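PDB 3SJR: DUF5610 domain-containing protein from Chromobacterium violaceum, which is of unknown function but folds as an all-helical DUF5610 domain, with four helices in the modelled chain. Local coordinates for residues A[79-84]-A[169-174]; A[86-91]-A[165-170]. All coordinates share one frame; numbering follows the deposited sequence.

Overall arrangement
From the N terminus the chain runs through helix 53-73, then a long loop without regular structure that reaches helix 92-110; helices 117-145 and 151-171 follow. Both contacts lay this loop against the C-terminal part of helix 151-171, in antiparallel order: the earlier loop segment 79-84 meets the helix end and turn at 169-174 (contact 1), the later segment 86-91 meets the overlapping part of the helix just before it, 165-170 (contact 2). The span closed by contact 2 therefore falls within that closed by contact 1, and the two do not cross. Their centres lie about 8 Å apart, they share E169 and E170, and R82 reaches from the first loop segment to L88 and L167 of contact 2.

Contact 1 of 2, residues A[79-84]-A[169-174]; sequences EPVRLP and EERLQI
L83 leans over E170 of helix 151-171 and over Q173 and I174 of the turn that follows. Its CD1 comes over the carboxylate of E170, 3.5 Å from E170 CD, the leucine lying crosswise to the glutamate, and it also reaches Q173 OE1 at 3.8 Å. The other branch goes to the isoleucine: L83 CD2 lies 3.4 Å from I174 CD1 as the two side chains run alongside each other, pointing opposite ways, and P84 CD touches the same methyl at 4.2 Å. Two residues earlier in the loop, V81 lies obliquely across R171; its CB is 3.8 Å from R171 CD, and its CG1 sits over one guanidinium face, off its centre. The contact joins the irregular loop between helices 53-73 and 92-110 to the C-terminal end of helix 151-171 in this all-helical fold. No hydrogen bond spans the two segments. A type I turn from R171 to I174, with I174 N bonded to R171 O at 3.0 Å, brings I174 round to face the loop. R171, its CG anti to the backbone N (chi1 158°) and its chain bent at chi2 (74°), forms a salt bridge through NE to E102 of helix 92-110, while E170 OE1 is held by S86.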
ATOM      1  N   GLU A  79       0.579  14.846   6.179  1.00115.92           N
ATOM      2  CA  GLU A  79       0.157  14.935   7.581  1.00115.92           C
ATOM      3  C   GLU A  79      -1.246  14.314   7.746  1.00112.45           C
ATOM      4  O   GLU A  79      -2.183  14.704   7.034  1.00111.61           O
ATOM      5  CB  GLU A  79       0.174  16.395   8.067  1.00118.72           C
ATOM      6  CG  GLU A  79       1.103  17.352   7.286  1.00122.84           C
ATOM      7  CD  GLU A  79       2.592  17.025   7.429  1.00127.58           C
ATOM      8  OE1 GLU A  79       2.957  15.827   7.486  1.00127.21           O
ATOM      9  OE2 GLU A  79       3.407  17.975   7.472  1.00131.43           O
ATOM     10  N   PRO A  80      -1.390  13.332   8.662  1.00110.85           N
ATOM     11  CA  PRO A  80      -2.670  12.603   8.801  1.00107.75           C
ATOM     12  C   PRO A  80      -3.867  13.541   9.003  1.00107.08           C
ATOM     13  O   PRO A  80      -3.894  14.319   9.965  1.00108.82           O
ATOM     14  CB  PRO A  80      -2.457  11.725  10.046  1.00107.38           C
ATOM     15  CG  PRO A  80      -0.974  11.592  10.171  1.00110.13           C
ATOM     16  CD  PRO A  80      -0.376  12.872   9.631  1.00112.28           C
ATOM     17  N   VAL A  81      -4.842  13.474   8.097  1.00104.82           N
ATOM     18  CA  VAL A  81      -6.013  14.361   8.160  1.00103.89           C
ATOM     19  C   VAL A  81      -7.058  13.828   9.149  1.00101.83           C
ATOM     20  O   VAL A  81      -7.486  12.671   9.047  1.00 99.70           O
ATOM     21  CB  VAL A  81      -6.649  14.594   6.766  1.00103.46           C
ATOM     22  CG1 VAL A  81      -7.404  15.907   6.756  1.00104.77           C
ATOM     23  CG2 VAL A  81      -5.578  14.596   5.671  1.00104.20           C
ATOM     24  N   ARG A  82      -7.452  14.678  10.103  1.00102.13           N
ATOM     25  CA  ARG A  82      -8.324  14.275  11.210  1.00100.52           C
ATOM     26  C   ARG A  82      -9.410  15.274  11.561  1.00101.20           C
ATOM     27  O   ARG A  82      -9.224  16.476  11.426  1.00102.91           O
ATOM     28  CB  ARG A  82      -7.494  14.021  12.468  1.00101.30           C
ATOM     29  CG  ARG A  82      -6.641  12.760  12.424  1.00100.00           C
ATOM     30  CD  ARG A  82      -7.486  11.500  12.358  1.00 97.40           C
ATOM     31  NE  ARG A  82      -8.124  11.220  13.639  1.00 97.65           N
ATOM     32  CZ  ARG A  82      -7.562  10.506  14.607  1.00 98.21           C
ATOM     33  NH1 ARG A  82      -6.349  10.000  14.438  1.00 99.02           N
ATOM     34  NH2 ARG A  82      -8.208  10.300  15.747  1.00 98.65           N
ATOM     35  N   LEU A  83     -10.545  14.757  12.028  1.00100.01           N
ATOM     36  CA  LEU A  83     -11.547  15.574  12.710  1.00100.94           C
ATOM     37  C   LEU A  83     -10.900  16.215  13.925  1.00102.50           C
ATOM     38  O   LEU A  83     -10.382  15.501  14.787  1.00102.06           O
ATOM     39  CB  LEU A  83     -12.735  14.726  13.170  1.00100.07           C
ATOM     40  CG  LEU A  83     -13.929  14.475  12.244  1.00 99.05           C
ATOM     41  CD1 LEU A  83     -15.007  13.711  12.996  1.00 98.73           C
ATOM     42  CD2 LEU A  83     -14.505  15.765  11.712  1.00100.00           C
ATOM     43  N   PRO A  84     -10.923  17.558  13.997  1.00104.62           N
ATOM     44  CA  PRO A  84     -10.325  18.317  15.105  1.00106.68           C
ATOM     45  C   PRO A  84     -10.718  17.778  16.479  1.00106.69           C
ATOM     46  O   PRO A  84      -9.907  17.815  17.404  1.00107.84           O
ATOM     47  CB  PRO A  84     -10.893  19.721  14.914  1.00109.20           C
ATOM     48  CG  PRO A  84     -11.142  19.821  13.450  1.00108.41           C
ATOM     49  CD  PRO A  84     -11.560  18.446  13.006  1.00105.55           C
ATOM     50  N   GLU A 169     -14.604   7.215   7.764  1.00 78.09           N
ATOM     51  CA  GLU A 169     -15.916   7.835   7.788  1.00 81.45           C
ATOM     52  C   GLU A 169     -15.751   9.242   8.284  1.00 82.95           C
ATOM     53  O   GLU A 169     -16.341  10.168   7.748  1.00 84.85           O
ATOM     54  CB  GLU A 169     -16.880   7.068   8.694  1.00 83.72           C
ATOM     55  CG  GLU A 169     -17.465   5.790   8.087  1.00 86.32           C
ATOM     56  CD  GLU A 169     -18.172   4.914   9.135  1.00 93.98           C
ATOM     57  OE1 GLU A 169     -19.287   5.294   9.574  1.00 99.45           O
ATOM     58  OE2 GLU A 169     -17.623   3.841   9.522  1.00 94.32           O
ATOM     59  N   GLU A 170     -14.915   9.399   9.298  1.00 82.75           N
ATOM     60  CA  GLU A 170     -14.697  10.701   9.910  1.00 85.26           C
ATOM     61  C   GLU A 170     -13.965  11.637   8.966  1.00 84.60           C
ATOM     62  O   GLU A 170     -14.310  12.799   8.826  1.00 86.69           O
ATOM     63  CB  GLU A 170     -13.913  10.554  11.211  1.00 85.61           C
ATOM     64  CG  GLU A 170     -14.734  10.089  12.407  1.00 87.80           C
ATOM     65  CD  GLU A 170     -14.072  10.426  13.735  1.00 90.09           C
ATOM     66  OE1 GLU A 170     -12.897  10.860  13.737  1.00 89.72           O
ATOM     67  OE2 GLU A 170     -14.729  10.266  14.785  1.00 93.12           O
ATOM     68  N   ARG A 171     -12.947  11.107   8.316  1.00 82.13           N
ATOM     69  CA  ARG A 171     -12.185  11.875   7.370  1.00 82.44           C
ATOM     70  C   ARG A 171     -13.096  12.463   6.303  1.00 84.03           C
ATOM     71  O   ARG A 171     -12.946  13.631   5.935  1.00 85.98           O
ATOM     72  CB  ARG A 171     -11.122  10.985   6.731  1.00 79.46           C
ATOM     73  CG  ARG A 171     -10.610  11.470   5.399  1.00 79.10           C
ATOM     74  CD  ARG A 171      -9.709  12.633   5.606  1.00 82.62           C
ATOM     75  NE  ARG A 171      -9.252  13.196   4.345  1.00 83.99           N
ATOM     76  CZ  ARG A 171      -9.759  14.285   3.783  1.00 86.74           C
ATOM     77  NH1 ARG A 171     -10.767  14.945   4.352  1.00 89.59           N
ATOM     78  NH2 ARG A 171      -9.252  14.712   2.644  1.00 87.54           N
ATOM     79  N   LEU A 172     -14.046  11.658   5.823  1.00 83.80           N
ATOM     80  CA  LEU A 172     -14.934  12.070   4.727  1.00 85.50           C
ATOM     81  C   LEU A 172     -15.858  13.194   5.103  1.00 89.85           C
ATOM     82  O   LEU A 172     -16.439  13.827   4.233  1.00 91.72           O
ATOM     83  CB  LEU A 172     -15.768  10.907   4.216  1.00 84.32           C
ATOM     84  CG  LEU A 172     -14.990   9.805   3.502  1.00 81.31           C
ATOM     85  CD1 LEU A 172     -15.902   8.626   3.272  1.00 81.18           C
ATOM     86  CD2 LEU A 172     -14.381  10.294   2.198  1.00 80.24           C
ATOM     87  N   GLN A 173     -15.993  13.440   6.399  1.00 92.26           N
ATOM     88  CA  GLN A 173     -16.836  14.512   6.877  1.00 97.20           C
ATOM     89  C   GLN A 173     -16.138  15.860   6.819  1.00 99.47           C
ATOM     90  O   GLN A 173     -16.791  16.897   6.953  1.00103.35           O
ATOM     91  CB  GLN A 173     -17.270  14.230   8.301  1.00 98.99           C
ATOM     92  CG  GLN A 173     -18.128  13.004   8.429  1.00 99.56           C
ATOM     93  CD  GLN A 173     -18.361  12.603   9.874  1.00103.13           C
ATOM     94  OE1 GLN A 173     -18.090  13.368  10.812  1.00104.84           O
ATOM     95  NE2 GLN A 173     -18.871  11.387  10.062  1.00103.59           N
ATOM     96  N   ILE A 174     -14.819  15.854   6.625  1.00 97.92           N
ATOM     97  CA  ILE A 174     -14.051  17.104   6.613  1.00100.56           C
ATOM     98  C   ILE A 174     -14.362  17.965   5.386  1.00102.64           C
ATOM     99  O   ILE A 174     -13.921  17.669   4.268  1.00100.59           O
ATOM    100  CB  ILE A 174     -12.520  16.880   6.730  1.00 98.32           C
ATOM    101  CG1 ILE A 174     -12.177  15.990   7.934  1.00 96.83           C
ATOM    102  CG2 ILE A 174     -11.780  18.234   6.791  1.00101.01           C
ATOM    103  CD1 ILE A 174     -12.340  16.657   9.275  1.00 99.70           C
TER

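Contact 2 of 2, residues A[86-91]-A[165-170]; sequences SELTGD and QRLFEE
L88 fills the close-packed part of this contact, pointing its side chain at the helix. A single methyl does most of the work: L88 CD1 lies 3.5 Å from R166 CG, the leucine side chain lying crosswise to that of the arginine, and the same methyl is 4.0 Å from L167 CD2 and 3.4 Å from E170 OE2. R166 offers the aliphatic start of its chain, bent at chi2, and L167, the buried member of the group, continues inward onto L98 of helix 92-110. Beside this leucine contact lies the polar tie between the segments. S86 OG, anti to its backbone N (chi1 -155°), donates to the syn lone pair of E170 OE1 at 2.6 Å. The same hydroxyl oxygen is hydrogen-bonded by R82 NH2, so the serine links arginine to carboxylate, and the nearby positive charge probably favours an ionised E170. The solvent side is looser. G90 is exposed and adds only a light touch, its CA 4.3 Å from L167 CD1, after which D91, touching L160 and L163 earlier in the same helix, takes the N-cap position of helix 92-110. The loop thus follows helix 151-171 until D91 starts helix 92-110 with its side chain capping a backbone N, the classic role of Asp at a helix start.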
ATOM      1  N   SER A  86     -11.845  14.455  17.111  1.00 99.84           N
ATOM      2  CA  SER A  86     -11.974  13.013  17.058  1.00 97.27           C
ATOM      3  C   SER A  86     -11.939  12.439  18.468  1.00 97.53           C
ATOM      4  O   SER A  86     -11.084  12.790  19.270  1.00 98.71           O
ATOM      5  CB  SER A  86     -10.838  12.429  16.225  1.00 95.63           C
ATOM      6  OG  SER A  86     -11.209  11.184  15.673  1.00 94.11           O
ATOM      7  N   GLU A  87     -12.885  11.565  18.773  1.00 96.86           N
ATOM      8  CA  GLU A  87     -12.886  10.857  20.052  1.00 97.12           C
ATOM      9  C   GLU A  87     -12.040   9.585  19.956  1.00 94.78           C
ATOM     10  O   GLU A  87     -11.777   8.924  20.967  1.00 95.45           O
ATOM     11  CB  GLU A  87     -14.324  10.524  20.475  1.00 98.28           C
ATOM     12  N   LEU A  88     -11.613   9.265  18.732  1.00 92.09           N
ATOM     13  CA  LEU A  88     -10.919   8.024  18.405  1.00 89.41           C
ATOM     14  C   LEU A  88      -9.417   8.174  18.454  1.00 89.09           C
ATOM     15  O   LEU A  88      -8.878   9.197  18.056  1.00 90.14           O
ATOM     16  CB  LEU A  88     -11.295   7.578  16.998  1.00 87.65           C
ATOM     17  CG  LEU A  88     -12.738   7.212  16.657  1.00 88.29           C
ATOM     18  CD1 LEU A  88     -12.932   7.366  15.159  1.00 88.29           C
ATOM     19  CD2 LEU A  88     -13.122   5.810  17.115  1.00 86.61           C
ATOM     20  N   THR A  89      -8.733   7.140  18.916  1.00 88.03           N
ATOM     21  CA  THR A  89      -7.286   7.121  18.839  1.00 88.10           C
ATOM     22  C   THR A  89      -6.841   5.995  17.902  1.00 86.05           C
ATOM     23  O   THR A  89      -7.226   4.843  18.093  1.00 85.42           O
ATOM     24  CB  THR A  89      -6.670   6.977  20.241  1.00 89.59           C
ATOM     25  N   GLY A  90      -6.061   6.331  16.877  1.00 85.27           N
ATOM     26  CA  GLY A  90      -5.501   5.328  15.964  1.00 83.66           C
ATOM     27  C   GLY A  90      -4.163   4.788  16.440  1.00 84.57           C
ATOM     28  O   GLY A  90      -3.671   5.188  17.484  1.00 86.40           O
ATOM     29  N   ASP A  91      -3.594   3.847  15.691  1.00 83.66           N
ATOM     30  CA  ASP A  91      -2.227   3.366  15.902  1.00 84.60           C
ATOM     31  C   ASP A  91      -1.511   3.493  14.576  1.00 84.46           C
ATOM     32  O   ASP A  91      -2.066   4.025  13.624  1.00 83.33           O
ATOM     33  CB  ASP A  91      -2.189   1.908  16.400  1.00 84.50           C
ATOM     34  CG  ASP A  91      -3.226   1.007  15.712  1.00 82.96           C
ATOM     35  OD1 ASP A  91      -3.172   0.798  14.477  1.00 82.11           O
ATOM     36  OD2 ASP A  91      -4.104   0.494  16.429  1.00 82.61           O
ATOM     37  N   GLN A 165     -12.277   1.790   9.154  1.00 65.18           N
ATOM     38  CA  GLN A 165     -13.506   2.209   8.536  1.00 67.51           C
ATOM     39  C   GLN A 165     -14.004   3.481   9.222  1.00 70.30           C
ATOM     40  O   GLN A 165     -14.255   4.498   8.567  1.00 71.06           O
ATOM     41  CB  GLN A 165     -14.556   1.126   8.634  1.00 68.76           C
ATOM     42  CG  GLN A 165     -14.108  -0.208   8.150  1.00 69.89           C
ATOM     43  CD  GLN A 165     -15.262  -1.089   7.687  1.00 74.21           C
ATOM     44  OE1 GLN A 165     -15.238  -1.628   6.567  1.00 76.04           O
ATOM     45  NE2 GLN A 165     -16.280  -1.232   8.533  1.00 75.82           N
ATOM     46  N   ARG A 166     -14.115   3.434  10.545  1.00 72.43           N
ATOM     47  CA  ARG A 166     -14.674   4.557  11.274  1.00 76.01           C
ATOM     48  C   ARG A 166     -13.838   5.815  11.071  1.00 75.98           C
ATOM     49  O   ARG A 166     -14.393   6.892  10.854  1.00 77.64           O
ATOM     50  CB  ARG A 166     -14.849   4.216  12.760  1.00 78.45           C
ATOM     51  CG  ARG A 166     -15.394   5.340  13.629  1.00 82.84           C
ATOM     52  CD  ARG A 166     -16.824   5.758  13.286  1.00 87.56           C
ATOM     53  NE  ARG A 166     -17.442   6.469  14.409  1.00 94.08           N
ATOM     54  CZ  ARG A 166     -17.957   5.849  15.472  1.00 98.65           C
ATOM     55  NH1 ARG A 166     -17.912   4.522  15.520  1.00 98.63           N
ATOM     56  NH2 ARG A 166     -18.517   6.528  16.479  1.00102.11           N
ATOM     57  N   LEU A 167     -12.513   5.665  11.097  1.00 74.41           N
ATOM     58  CA  LEU A 167     -11.620   6.799  10.903  1.00 74.93           C
ATOM     59  C   LEU A 167     -11.785   7.428   9.528  1.00 74.69           C
ATOM     60  O   LEU A 167     -11.777   8.660   9.393  1.00 75.91           O
ATOM     61  CB  LEU A 167     -10.169   6.404  11.150  1.00 73.48           C
ATOM     62  CG  LEU A 167      -9.776   6.395  12.630  1.00 75.48           C
ATOM     63  CD1 LEU A 167      -8.571   5.517  12.889  1.00 74.29           C
ATOM     64  CD2 LEU A 167      -9.537   7.790  13.145  1.00 77.85           C
ATOM     65  N   PHE A 168     -11.965   6.580   8.516  1.00 73.36           N
ATOM     66  CA  PHE A 168     -12.251   7.072   7.180  1.00 73.85           C
ATOM     67  C   PHE A 168     -13.600   7.763   7.088  1.00 76.41           C
ATOM     68  O   PHE A 168     -13.720   8.786   6.425  1.00 77.53           O
ATOM     69  CB  PHE A 168     -12.145   5.977   6.123  1.00 71.96           C
ATOM     70  CG  PHE A 168     -11.858   6.517   4.744  1.00 73.08           C
ATOM     71  CD1 PHE A 168     -10.608   7.066   4.442  1.00 73.45           C
ATOM     72  CD2 PHE A 168     -12.846   6.522   3.757  1.00 75.39           C
ATOM     73  CE1 PHE A 168     -10.338   7.594   3.180  1.00 74.02           C
ATOM     74  CE2 PHE A 168     -12.589   7.040   2.487  1.00 75.35           C
ATOM     75  CZ  PHE A 168     -11.329   7.580   2.197  1.00 74.94           C
ATOM     76  N   GLU A 169     -14.604   7.215   7.764  1.00 78.09           N
ATOM     77  CA  GLU A 169     -15.916   7.835   7.788  1.00 81.45           C
ATOM     78  C   GLU A 169     -15.751   9.242   8.284  1.00 82.95           C
ATOM     79  O   GLU A 169     -16.341  10.168   7.748  1.00 84.85           O
ATOM     80  CB  GLU A 169     -16.880   7.068   8.694  1.00 83.72           C
ATOM     81  CG  GLU A 169     -17.465   5.790   8.087  1.00 86.32           C
ATOM     82  CD  GLU A 169     -18.172   4.914   9.135  1.00 93.98           C
ATOM     83  OE1 GLU A 169     -19.287   5.294   9.574  1.00 99.45           O
ATOM     84  OE2 GLU A 169     -17.623   3.841   9.522  1.00 94.32           O
ATOM     85  N   GLU A 170     -14.915   9.399   9.298  1.00 82.75           N
ATOM     86  CA  GLU A 170     -14.697  10.701   9.910  1.00 85.26           C
ATOM     87  C   GLU A 170     -13.965  11.637   8.966  1.00 84.60           C
ATOM     88  O   GLU A 170     -14.310  12.799   8.826  1.00 86.69           O
ATOM     89  CB  GLU A 170     -13.913  10.554  11.211  1.00 85.61           C
ATOM     90  CG  GLU A 170     -14.734  10.089  12.407  1.00 87.80           C
ATOM     91  CD  GLU A 170     -14.072  10.426  13.735  1.00 90.09           C
ATOM     92  OE1 GLU A 170     -12.897  10.860  13.737  1.00 89.72           O
ATOM     93  OE2 GLU A 170     -14.729  10.266  14.785  1.00 93.12           O
TER